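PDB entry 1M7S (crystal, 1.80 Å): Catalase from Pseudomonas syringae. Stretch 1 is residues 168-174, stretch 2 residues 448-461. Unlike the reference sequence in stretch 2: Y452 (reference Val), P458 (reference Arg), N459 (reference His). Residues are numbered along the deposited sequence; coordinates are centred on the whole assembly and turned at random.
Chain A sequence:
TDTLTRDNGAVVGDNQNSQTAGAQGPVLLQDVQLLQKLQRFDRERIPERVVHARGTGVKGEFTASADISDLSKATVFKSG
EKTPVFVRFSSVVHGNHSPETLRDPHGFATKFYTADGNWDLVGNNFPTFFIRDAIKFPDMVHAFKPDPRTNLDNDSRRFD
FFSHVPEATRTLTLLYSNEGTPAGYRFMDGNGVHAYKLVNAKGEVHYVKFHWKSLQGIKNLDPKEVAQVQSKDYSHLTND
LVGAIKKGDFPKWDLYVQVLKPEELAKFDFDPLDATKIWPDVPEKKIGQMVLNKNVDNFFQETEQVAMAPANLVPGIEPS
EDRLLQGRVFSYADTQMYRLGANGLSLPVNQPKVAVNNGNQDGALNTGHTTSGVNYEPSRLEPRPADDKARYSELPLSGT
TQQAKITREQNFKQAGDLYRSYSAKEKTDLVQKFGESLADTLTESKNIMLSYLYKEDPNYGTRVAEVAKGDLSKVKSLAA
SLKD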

ATOM      1  N   ALA A 168      24.085  21.062 -18.969  1.00  6.36           N
ATOM      2  CA  ALA A 168      23.117  21.847 -18.181  1.00  7.35           C
ATOM      3  C   ALA A 168      23.253  23.372 -18.222  1.00  7.66           C
ATOM      4  O   ALA A 168      22.365  24.110 -17.799  1.00  6.36           O
ATOM      5  CB  ALA A 168      23.282  21.464 -16.731  1.00  5.80           C
ATOM      6  N   THR A 169      24.270  23.878 -18.933  1.00  7.49           N
ATOM      7  CA  THR A 169      24.557  25.299 -18.968  1.00  7.15           C
ATOM      8  C   THR A 169      23.399  26.125 -19.496  1.00  6.16           C
ATOM      9  O   THR A 169      23.027  27.155 -18.892  1.00  8.72           O
ATOM     10  CB  THR A 169      25.852  25.596 -19.760  1.00  6.69           C
ATOM     11  OG1 THR A 169      26.861  24.740 -19.220  1.00  7.58           O
ATOM     12  CG2 THR A 169      26.381  27.034 -19.698  1.00  6.38           C
ATOM     13  N   ARG A 170      22.795  25.705 -20.614  1.00  4.89           N
ATOM     14  CA  ARG A 170      21.699  26.567 -21.150  1.00  6.61           C
ATOM     15  C   ARG A 170      20.529  26.606 -20.182  1.00  5.70           C
ATOM     16  O   ARG A 170      19.987  27.687 -19.893  1.00  6.08           O
ATOM     17  CB  ARG A 170      21.286  25.939 -22.508  1.00  5.69           C
ATOM     18  CG  ARG A 170      20.234  26.810 -23.236  1.00  8.73           C
ATOM     19  CD  ARG A 170      19.535  25.986 -24.344  1.00  9.45           C
ATOM     20  NE  ARG A 170      18.793  26.983 -25.126  1.00 10.75           N
ATOM     21  CZ  ARG A 170      17.672  27.668 -24.879  1.00  9.86           C
ATOM     22  NH1 ARG A 170      16.873  27.445 -23.855  1.00  6.72           N
ATOM     23  NH2 ARG A 170      17.358  28.591 -25.795  1.00 10.01           N
ATOM     24  N   THR A 171      20.068  25.477 -19.667  1.00  5.87           N
ATOM     25  CA  THR A 171      18.906  25.514 -18.772  1.00  5.83           C
ATOM     26  C   THR A 171      19.196  26.107 -17.409  1.00  3.88           C
ATOM     27  O   THR A 171      18.313  26.738 -16.802  1.00  3.38           O
ATOM     28  CB  THR A 171      18.174  24.162 -18.716  1.00  7.70           C
ATOM     29  OG1 THR A 171      17.983  23.805 -20.125  1.00  8.84           O
ATOM     30  CG2 THR A 171      16.831  24.245 -18.030  1.00  6.15           C
ATOM     31  N   LEU A 172      20.406  25.998 -16.842  1.00  5.66           N
ATOM     32  CA  LEU A 172      20.733  26.722 -15.627  1.00  6.29           C
ATOM     33  C   LEU A 172      20.709  28.224 -15.873  1.00  7.29           C
ATOM     34  O   LEU A 172      20.362  29.007 -14.990  1.00  7.76           O
ATOM     35  CB  LEU A 172      22.165  26.346 -15.143  1.00  7.60           C
ATOM     36  CG  LEU A 172      22.182  24.914 -14.590  1.00  8.04           C
ATOM     37  CD1 LEU A 172      23.646  24.510 -14.447  1.00 10.08           C
ATOM     38  CD2 LEU A 172      21.410  24.917 -13.268  1.00  6.87           C
ATOM     39  N   THR A 173      20.998  28.671 -17.078  1.00  9.78           N
ATOM     40  CA  THR A 173      20.917  30.112 -17.432  1.00  7.43           C
ATOM     41  C   THR A 173      19.462  30.526 -17.379  1.00  9.98           C
ATOM     42  O   THR A 173      19.140  31.551 -16.740  1.00 11.77           O
ATOM     43  CB  THR A 173      21.488  30.310 -18.857  1.00  7.00           C
ATOM     44  OG1 THR A 173      22.874  29.985 -18.763  1.00  7.43           O
ATOM     45  CG2 THR A 173      21.364  31.718 -19.424  1.00  6.88           C
ATOM     46  N   LEU A 174      18.529  29.704 -17.876  1.00  7.26           N
ATOM     47  CA  LEU A 174      17.122  30.073 -17.717  1.00  8.20           C
ATOM     48  C   LEU A 174      16.682  30.092 -16.246  1.00  9.00           C
ATOM     49  O   LEU A 174      15.999  30.970 -15.731  1.00  6.92           O
ATOM     50  CB  LEU A 174      16.213  28.990 -18.389  1.00  8.25           C
ATOM     51  CG  LEU A 174      16.234  28.974 -19.914  1.00 10.99           C
ATOM     52  CD1 LEU A 174      15.380  27.787 -20.406  1.00 10.41           C
ATOM     53  CD2 LEU A 174      15.664  30.249 -20.551  1.00 11.02           C
ATOM     54  N   ILE A 448      34.883  25.180 -12.180  1.00  9.58           N
ATOM     55  CA  ILE A 448      34.489  24.429 -13.392  1.00 10.50           C
ATOM     56  C   ILE A 448      33.152  24.963 -13.906  1.00  9.13           C
ATOM     57  O   ILE A 448      32.951  25.149 -15.110  1.00  9.00           O
ATOM     58  CB  ILE A 448      34.440  22.946 -13.108  1.00  9.61           C
ATOM     59  CG1 ILE A 448      35.884  22.376 -13.037  1.00 10.63           C
ATOM     60  CG2 ILE A 448      33.625  22.216 -14.200  1.00  8.68           C
ATOM     61  CD1 ILE A 448      35.756  20.918 -12.524  1.00 10.75           C
ATOM     62  N   MET A 449      32.202  25.163 -13.002  1.00 10.00           N
ATOM     63  CA  MET A 449      30.923  25.773 -13.356  1.00  8.18           C
ATOM     64  C   MET A 449      31.150  27.112 -14.041  1.00  9.29           C
ATOM     65  O   MET A 449      30.454  27.385 -15.038  1.00  7.94           O
ATOM     66  CB  MET A 449      30.062  26.003 -12.117  1.00  7.95           C
ATOM     67  CG  MET A 449      29.344  24.749 -11.606  1.00  8.51           C
ATOM     68  SD  MET A 449      28.366  23.789 -12.782  1.00  9.38           S
ATOM     69  CE  MET A 449      27.317  25.049 -13.489  1.00  9.36           C
ATOM     70  N   LEU A 450      32.014  27.949 -13.476  1.00  8.41           N
ATOM     71  CA  LEU A 450      32.303  29.270 -14.065  1.00  9.00           C
ATOM     72  C   LEU A 450      32.878  29.171 -15.455  1.00  8.96           C
ATOM     73  O   LEU A 450      32.592  29.984 -16.353  1.00  8.95           O
ATOM     74  CB  LEU A 450      33.262  30.005 -13.098  1.00 10.65           C
ATOM     75  CG  LEU A 450      32.572  30.514 -11.820  1.00 10.26           C
ATOM     76  CD1 LEU A 450      33.606  31.127 -10.873  1.00 10.93           C
ATOM     77  CD2 LEU A 450      31.426  31.488 -12.067  1.00  9.21           C
ATOM     78  N   SER A 451      33.707  28.145 -15.685  1.00  8.30           N
ATOM     79  CA  SER A 451      34.304  27.940 -17.014  1.00 10.44           C
ATOM     80  C   SER A 451      33.215  27.668 -18.040  1.00  8.92           C
ATOM     81  O   SER A 451      33.305  28.118 -19.199  1.00 11.08           O
ATOM     82  CB  SER A 451      35.372  26.841 -17.007  1.00  9.00           C
ATOM     83  OG  SER A 451      34.860  25.517 -16.967  1.00 10.52           O
ATOM     84  N   TYR A 452      32.170  26.929 -17.621  1.00  7.16           N
ATOM     85  CA  TYR A 452      31.043  26.697 -18.541  1.00  7.91           C
ATOM     86  C   TYR A 452      30.367  27.985 -18.928  1.00  7.54           C
ATOM     87  O   TYR A 452      30.069  28.232 -20.098  1.00  7.71           O
ATOM     88  CB  TYR A 452      30.030  25.721 -17.929  1.00  8.73           C
ATOM     89  CG  TYR A 452      30.622  24.348 -17.612  1.00  9.25           C
ATOM     90  CD1 TYR A 452      29.953  23.532 -16.687  1.00  9.14           C
ATOM     91  CD2 TYR A 452      31.726  23.829 -18.267  1.00  6.28           C
ATOM     92  CE1 TYR A 452      30.439  22.267 -16.410  1.00  9.03           C
ATOM     93  CE2 TYR A 452      32.235  22.576 -17.974  1.00  9.17           C
ATOM     94  CZ  TYR A 452      31.575  21.787 -17.046  1.00  8.35           C
ATOM     95  OH  TYR A 452      32.056  20.547 -16.731  1.00  9.80           O
ATOM     96  N   LEU A 453      30.122  28.890 -17.982  1.00  7.41           N
ATOM     97  CA  LEU A 453      29.480  30.163 -18.211  1.00  8.38           C
ATOM     98  C   LEU A 453      30.389  31.070 -19.044  1.00  8.82           C
ATOM     99  O   LEU A 453      29.934  31.765 -19.957  1.00  8.74           O
ATOM    100  CB  LEU A 453      29.160  30.811 -16.865  1.00  9.74           C
ATOM    101  CG  LEU A 453      28.289  29.982 -15.893  1.00  9.12           C
ATOM    102  CD1 LEU A 453      27.929  30.872 -14.691  1.00  9.78           C
ATOM    103  CD2 LEU A 453      27.049  29.508 -16.640  1.00  6.35           C
ATOM    104  N   TYR A 454      31.675  30.990 -18.746  1.00  8.53           N
ATOM    105  CA  TYR A 454      32.668  31.813 -19.496  1.00 10.46           C
ATOM    106  C   TYR A 454      32.757  31.363 -20.927  1.00 12.21           C
ATOM    107  O   TYR A 454      32.984  32.163 -21.844  1.00 13.94           O
ATOM    108  CB  TYR A 454      34.060  31.643 -18.841  1.00 12.20           C
ATOM    109  CG  TYR A 454      35.048  32.677 -19.397  1.00 14.76           C
ATOM    110  CD1 TYR A 454      35.130  33.925 -18.814  1.00 14.78           C
ATOM    111  CD2 TYR A 454      35.828  32.370 -20.500  1.00 15.79           C
ATOM    112  CE1 TYR A 454      36.007  34.896 -19.319  1.00 16.53           C
ATOM    113  CE2 TYR A 454      36.682  33.353 -21.014  1.00 16.91           C
ATOM    114  CZ  TYR A 454      36.774  34.580 -20.400  1.00 16.73           C
ATOM    115  OH  TYR A 454      37.631  35.538 -20.923  1.00 20.87           O
ATOM    116  N   LYS A 455      32.594  30.072 -21.169  1.00 10.99           N
ATOM    117  CA  LYS A 455      32.665  29.557 -22.547  1.00 13.56           C
ATOM    118  C   LYS A 455      31.402  29.917 -23.305  1.00 12.38           C
ATOM    119  O   LYS A 455      31.498  30.153 -24.511  1.00 13.28           O
ATOM    120  CB  LYS A 455      32.956  28.066 -22.478  1.00 15.40           C
ATOM    121  CG  LYS A 455      33.018  27.343 -23.808  1.00 17.47           C
ATOM    122  CD  LYS A 455      34.213  27.817 -24.634  1.00 20.47           C
ATOM    123  CE  LYS A 455      34.323  26.833 -25.805  1.00 21.39           C
ATOM    124  NZ  LYS A 455      34.932  27.444 -26.998  1.00 24.60           N
ATOM    125  N   GLU A 456      30.237  29.980 -22.679  1.00 11.29           N
ATOM    126  CA  GLU A 456      28.974  30.427 -23.226  1.00  9.95           C
ATOM    127  C   GLU A 456      29.114  31.904 -23.652  1.00 11.79           C
ATOM    128  O   GLU A 456      28.813  32.324 -24.791  1.00 10.26           O
ATOM    129  CB  GLU A 456      27.839  30.312 -22.169  1.00  8.79           C
ATOM    130  N   ASP A 457      29.641  32.698 -22.716  1.00 13.13           N
ATOM    131  CA  ASP A 457      29.929  34.122 -23.003  1.00 14.40           C
ATOM    132  C   ASP A 457      30.898  34.638 -21.951  1.00 14.68           C
ATOM    133  O   ASP A 457      30.675  34.527 -20.744  1.00 14.22           O
ATOM    134  CB  ASP A 457      28.637  34.927 -23.019  1.00 15.61           C
ATOM    135  CG  ASP A 457      28.829  36.399 -23.290  1.00 17.10           C
ATOM    136  OD1 ASP A 457      28.448  36.858 -24.376  1.00 17.09           O
ATOM    137  OD2 ASP A 457      29.373  37.128 -22.434  1.00 18.79           O
ATOM    138  N   PRO A 458      32.011  35.253 -22.333  1.00 15.66           N
ATOM    139  CA  PRO A 458      33.047  35.725 -21.441  1.00 16.23           C
ATOM    140  C   PRO A 458      32.557  36.730 -20.412  1.00 14.34           C
ATOM    141  O   PRO A 458      33.007  36.745 -19.248  1.00 15.04           O
ATOM    142  CB  PRO A 458      34.177  36.351 -22.300  1.00 18.38           C
ATOM    143  CG  PRO A 458      33.667  36.211 -23.696  1.00 19.77           C
ATOM    144  CD  PRO A 458      32.386  35.399 -23.761  1.00 17.16           C
ATOM    145  N   ASN A 459      31.575  37.542 -20.769  1.00 13.48           N
ATOM    146  CA  ASN A 459      31.031  38.544 -19.844  1.00 13.21           C
ATOM    147  C   ASN A 459      30.218  37.826 -18.763  1.00 13.12           C
ATOM    148  O   ASN A 459      30.276  38.179 -17.579  1.00 14.96           O
ATOM    149  CB  ASN A 459      30.111  39.515 -20.564  1.00 13.59           C
ATOM    150  CG  ASN A 459      29.567  40.654 -19.742  1.00 15.68           C
ATOM    151  OD1 ASN A 459      28.351  40.945 -19.771  1.00 18.52           O
ATOM    152  ND2 ASN A 459      30.406  41.370 -18.995  1.00 14.14           N
ATOM    153  N   TYR A 460      29.406  36.901 -19.259  1.00 11.80           N
ATOM    154  CA  TYR A 460      28.582  36.109 -18.283  1.00 10.82           C
ATOM    155  C   TYR A 460      29.486  35.493 -17.243  1.00 11.80           C
ATOM    156  O   TYR A 460      29.250  35.683 -16.050  1.00 12.77           O
ATOM    157  CB  TYR A 460      27.892  35.063 -19.137  1.00  8.88           C
ATOM    158  CG  TYR A 460      26.858  34.168 -18.466  1.00  9.75           C
ATOM    159  CD1 TYR A 460      26.317  34.405 -17.228  1.00  9.19           C
ATOM    160  CD2 TYR A 460      26.402  33.093 -19.229  1.00  8.45           C
ATOM    161  CE1 TYR A 460      25.402  33.522 -16.684  1.00 10.13           C
ATOM    162  CE2 TYR A 460      25.420  32.233 -18.696  1.00 10.19           C
ATOM    163  CZ  TYR A 460      24.965  32.454 -17.439  1.00  7.20           C
ATOM    164  OH  TYR A 460      24.023  31.607 -16.843  1.00  7.14           O
ATOM    165  N   GLY A 461      30.455  34.689 -17.675  1.00 11.73           N
ATOM    166  CA  GLY A 461      31.369  34.014 -16.778  1.00 12.14           C
ATOM    167  C   GLY A 461      32.203  34.941 -15.886  1.00 15.60           C
ATOM    168  O   GLY A 461      32.345  34.719 -14.681  1.00 12.36           O
TER

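Helix 448-456 crosses helix 169-174 at right angles, their axes approaching to 10.8 Å, so each helix offers the other only a short patch of side chains. The first to touch is M449. Its CA-to-CB bond points sideways, but a side chain with all three chi angles in m brings the methyl end nearer, and CE packs against L172 CD1 at 3.8 Å, an apolar contact. One turn on, Y452, a tyrosine where the reference has valine, points its CA-to-CB bond toward T169, and the two CA atoms lie 6.6 Å apart. The closest approach is Y452 CB to T169 OG1, 3.6 Å, with the near ring atoms CG and CD1 also within 4.2 Å of T169 OG1; the far end of the side chain leads away, and its hydroxyl is bonded elsewhere in the structure. L453 adds its CD2 at 4.0 Å from T169 CG2. T169 is thus the most heavily covered residue of the contact.

D457 ends this helix and caps the next, its OD2 accepting from N459 N (2.8 Å) and Y460 N (3.2 Å). From that new helix, Y460 OH donates to T173 OG1 at 2.8 Å. T173 OG1 in turn donates to T169 O, also at 2.8 Å, so the threonine hydroxyl relays the tyrosine's bond to the backbone of its own helix.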